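Local coordinates for protein lactose Operon Repressor (Escherichia coli, PDB 1JYE) that represses transcription of the lactose operon, probably by binding operator DNA as a LacI-family regulator, at residues 109-114 against 122-127. The protein carries 1 engineered substitution. Sequence-based numbering, arbitrary orientation.
Sequences TAVHNL and LIINYP. Unlike the reference sequence in segment 109-114: T109 (reference Ala).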
ATOM      1  N   THR A 109      12.204 -12.712 -18.053  1.00 21.74           N
ATOM      2  CA  THR A 109      11.346 -12.198 -19.114  1.00 22.29           C
ATOM      3  C   THR A 109      11.140 -10.698 -18.921  1.00 21.33           C
ATOM      4  O   THR A 109      11.199  -9.924 -19.878  1.00 21.16           O
ATOM      5  CB  THR A 109       9.978 -12.913 -19.115  1.00 23.33           C
ATOM      6  OG1 THR A 109      10.168 -14.294 -19.454  1.00 26.44           O
ATOM      7  CG2 THR A 109       9.032 -12.271 -20.125  1.00 25.53           C
ATOM      8  N   ALA A 110      10.903 -10.292 -17.677  1.00 20.75           N
ATOM      9  CA  ALA A 110      10.703  -8.882 -17.372  1.00 18.95           C
ATOM     10  C   ALA A 110      11.946  -8.091 -17.767  1.00 19.85           C
ATOM     11  O   ALA A 110      11.850  -7.032 -18.389  1.00 18.51           O
ATOM     12  CB  ALA A 110      10.410  -8.701 -15.885  1.00 19.77           C
ATOM     13  N   VAL A 111      13.114  -8.612 -17.402  1.00 19.35           N
ATOM     14  CA  VAL A 111      14.373  -7.958 -17.729  1.00 20.44           C
ATOM     15  C   VAL A 111      14.534  -7.852 -19.243  1.00 20.86           C
ATOM     16  O   VAL A 111      14.961  -6.821 -19.758  1.00 20.70           O
ATOM     17  CB  VAL A 111      15.572  -8.730 -17.136  1.00 20.56           C
ATOM     18  CG1 VAL A 111      16.876  -8.189 -17.700  1.00 20.94           C
ATOM     19  CG2 VAL A 111      15.563  -8.603 -15.618  1.00 22.74           C
ATOM     20  N   HIS A 112      14.188  -8.921 -19.954  1.00 22.41           N
ATOM     21  CA  HIS A 112      14.287  -8.921 -21.409  1.00 24.22           C
ATOM     22  C   HIS A 112      13.430  -7.803 -22.008  1.00 24.22           C
ATOM     23  O   HIS A 112      13.897  -7.046 -22.859  1.00 23.16           O
ATOM     24  CB  HIS A 112      13.843 -10.276 -21.967  1.00 27.72           C
ATOM     25  CG  HIS A 112      13.834 -10.342 -23.463  1.00 33.48           C
ATOM     26  ND1 HIS A 112      12.892  -9.689 -24.230  1.00 36.05           N
ATOM     27  CD2 HIS A 112      14.658 -10.971 -24.333  1.00 34.60           C
ATOM     28  CE1 HIS A 112      13.138  -9.914 -25.510  1.00 36.11           C
ATOM     29  NE2 HIS A 112      14.204 -10.688 -25.599  1.00 36.72           N
ATOM     30  N   ASN A 113      12.183  -7.696 -21.556  1.00 23.30           N
ATOM     31  CA  ASN A 113      11.284  -6.663 -22.067  1.00 24.47           C
ATOM     32  C   ASN A 113      11.795  -5.261 -21.752  1.00 23.19           C
ATOM     33  O   ASN A 113      11.635  -4.341 -22.553  1.00 23.15           O
ATOM     34  CB  ASN A 113       9.874  -6.828 -21.491  1.00 24.91           C
ATOM     35  CG  ASN A 113       9.241  -8.152 -21.865  1.00 28.10           C
ATOM     36  OD1 ASN A 113       9.481  -8.686 -22.949  1.00 29.65           O
ATOM     37  ND2 ASN A 113       8.409  -8.682 -20.975  1.00 27.80           N
ATOM     38  N   LEU A 114      12.401  -5.093 -20.579  1.00 22.80           N
ATOM     39  CA  LEU A 114      12.932  -3.794 -20.181  1.00 22.07           C
ATOM     40  C   LEU A 114      14.120  -3.402 -21.057  1.00 23.01           C
ATOM     41  O   LEU A 114      14.254  -2.243 -21.457  1.00 22.87           O
ATOM     42  CB  LEU A 114      13.348  -3.822 -18.706  1.00 21.47           C
ATOM     43  CG  LEU A 114      12.192  -3.889 -17.702  1.00 19.83           C
ATOM     44  CD1 LEU A 114      12.729  -4.176 -16.311  1.00 20.34           C
ATOM     45  CD2 LEU A 114      11.424  -2.570 -17.718  1.00 20.59           C
ATOM     46  N   LEU A 122      19.203  -1.117 -14.632  1.00 16.45           N
ATOM     47  CA  LEU A 122      18.105  -1.920 -14.116  1.00 16.45           C
ATOM     48  C   LEU A 122      18.101  -2.070 -12.601  1.00 16.14           C
ATOM     49  O   LEU A 122      19.136  -2.318 -11.989  1.00 15.89           O
ATOM     50  CB  LEU A 122      18.154  -3.321 -14.729  1.00 18.58           C
ATOM     51  CG  LEU A 122      17.951  -3.443 -16.237  1.00 21.14           C
ATOM     52  CD1 LEU A 122      18.430  -4.809 -16.711  1.00 23.11           C
ATOM     53  CD2 LEU A 122      16.483  -3.240 -16.567  1.00 23.59           C
ATOM     54  N   ILE A 123      16.926  -1.906 -12.002  1.00 13.71           N
ATOM     55  CA  ILE A 123      16.775  -2.114 -10.568  1.00 13.48           C
ATOM     56  C   ILE A 123      15.858  -3.330 -10.452  1.00 15.22           C
ATOM     57  O   ILE A 123      14.731  -3.322 -10.955  1.00 16.20           O
ATOM     58  CB  ILE A 123      16.135  -0.896  -9.864  1.00 13.64           C
ATOM     59  CG1 ILE A 123      17.073   0.309  -9.974  1.00 15.81           C
ATOM     60  CG2 ILE A 123      15.876  -1.226  -8.401  1.00 15.06           C
ATOM     61  CD1 ILE A 123      16.537   1.586  -9.344  1.00 15.35           C
ATOM     62  N   ILE A 124      16.357  -4.388  -9.822  1.00 13.66           N
ATOM     63  CA  ILE A 124      15.590  -5.619  -9.660  1.00 14.60           C
ATOM     64  C   ILE A 124      15.010  -5.681  -8.249  1.00 14.41           C
ATOM     65  O   ILE A 124      15.701  -6.034  -7.286  1.00 14.78           O
ATOM     66  CB  ILE A 124      16.483  -6.862  -9.901  1.00 15.03           C
ATOM     67  CG1 ILE A 124      17.259  -6.710 -11.217  1.00 17.42           C
ATOM     68  CG2 ILE A 124      15.623  -8.118  -9.946  1.00 16.15           C
ATOM     69  CD1 ILE A 124      16.387  -6.610 -12.455  1.00 19.56           C
ATOM     70  N   ASN A 125      13.733  -5.327  -8.138  1.00 13.94           N
ATOM     71  CA  ASN A 125      13.022  -5.314  -6.863  1.00 14.82           C
ATOM     72  C   ASN A 125      12.123  -6.549  -6.801  1.00 16.00           C
ATOM     73  O   ASN A 125      10.904  -6.445  -6.671  1.00 14.65           O
ATOM     74  CB  ASN A 125      12.193  -4.028  -6.776  1.00 16.83           C
ATOM     75  CG  ASN A 125      11.544  -3.841  -5.425  1.00 19.61           C
ATOM     76  OD1 ASN A 125      12.187  -4.010  -4.390  1.00 21.22           O
ATOM     77  ND2 ASN A 125      10.263  -3.474  -5.428  1.00 20.56           N
ATOM     78  N   TYR A 126      12.750  -7.720  -6.879  1.00 16.14           N
ATOM     79  CA  TYR A 126      12.045  -8.997  -6.888  1.00 16.45           C
ATOM     80  C   TYR A 126      12.887 -10.015  -6.108  1.00 16.25           C
ATOM     81  O   TYR A 126      14.101 -10.071  -6.278  1.00 16.83           O
ATOM     82  CB  TYR A 126      11.880  -9.439  -8.343  1.00 17.58           C
ATOM     83  CG  TYR A 126      11.054 -10.684  -8.538  1.00 19.05           C
ATOM     84  CD1 TYR A 126       9.662 -10.636  -8.494  1.00 20.55           C
ATOM     85  CD2 TYR A 126      11.665 -11.916  -8.762  1.00 20.34           C
ATOM     86  CE1 TYR A 126       8.897 -11.788  -8.667  1.00 21.33           C
ATOM     87  CE2 TYR A 126      10.913 -13.073  -8.936  1.00 22.70           C
ATOM     88  CZ  TYR A 126       9.530 -13.002  -8.888  1.00 23.49           C
ATOM     89  OH  TYR A 126       8.787 -14.147  -9.058  1.00 25.63           O
ATOM     90  N   PRO A 127      12.253 -10.837  -5.252  1.00 15.94           N
ATOM     91  CA  PRO A 127      12.995 -11.829  -4.460  1.00 15.66           C
ATOM     92  C   PRO A 127      13.655 -12.936  -5.277  1.00 15.27           C
ATOM     93  O   PRO A 127      12.986 -13.676  -5.994  1.00 16.64           O
ATOM     94  CB  PRO A 127      11.933 -12.357  -3.500  1.00 16.03           C
ATOM     95  CG  PRO A 127      10.692 -12.307  -4.333  1.00 17.39           C
ATOM     96  CD  PRO A 127      10.803 -10.958  -5.018  1.00 17.01           C
TER
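L122 reaches from its strand toward the helix and meets both V111 and L114. Its CB leads toward the helix, and with CG anti to the carbonyl carbon (chi1 -64°) the isobutyl fork opens toward these two residues, one methyl to each. L122 CD1 lies 3.8 Å from V111 CG1, while L122 CD2 is 3.8 Å from L114 CB and almost as near to L114 CD1, catching that leucine at both its root and one tip. The two branches of V111 are likewise divided: with CG1 anti to the backbone N (chi1 169°), V111 CG2 is left to meet I124 CD1, 3.8 Å away. I124 starts off to one side of the helix, but its CG1 arm brings CD1 back against V111 CG2, the two side chains crossing at about a right angle. All four residues are buried, and their contact is purely apolar. The axis of 109-114 runs nearly antiparallel to that of 122-125 (156°), as befits the helix of a beta-alpha-beta crossover from strand 93-98 to strand 122-125, with strand 63-68 between the two in the parallel sheet. Strand 145-147 flanks 122-125 on its other side; L114 also reaches V95 of strand 93-98, and I123 packs on helix 74-89 across the sheet.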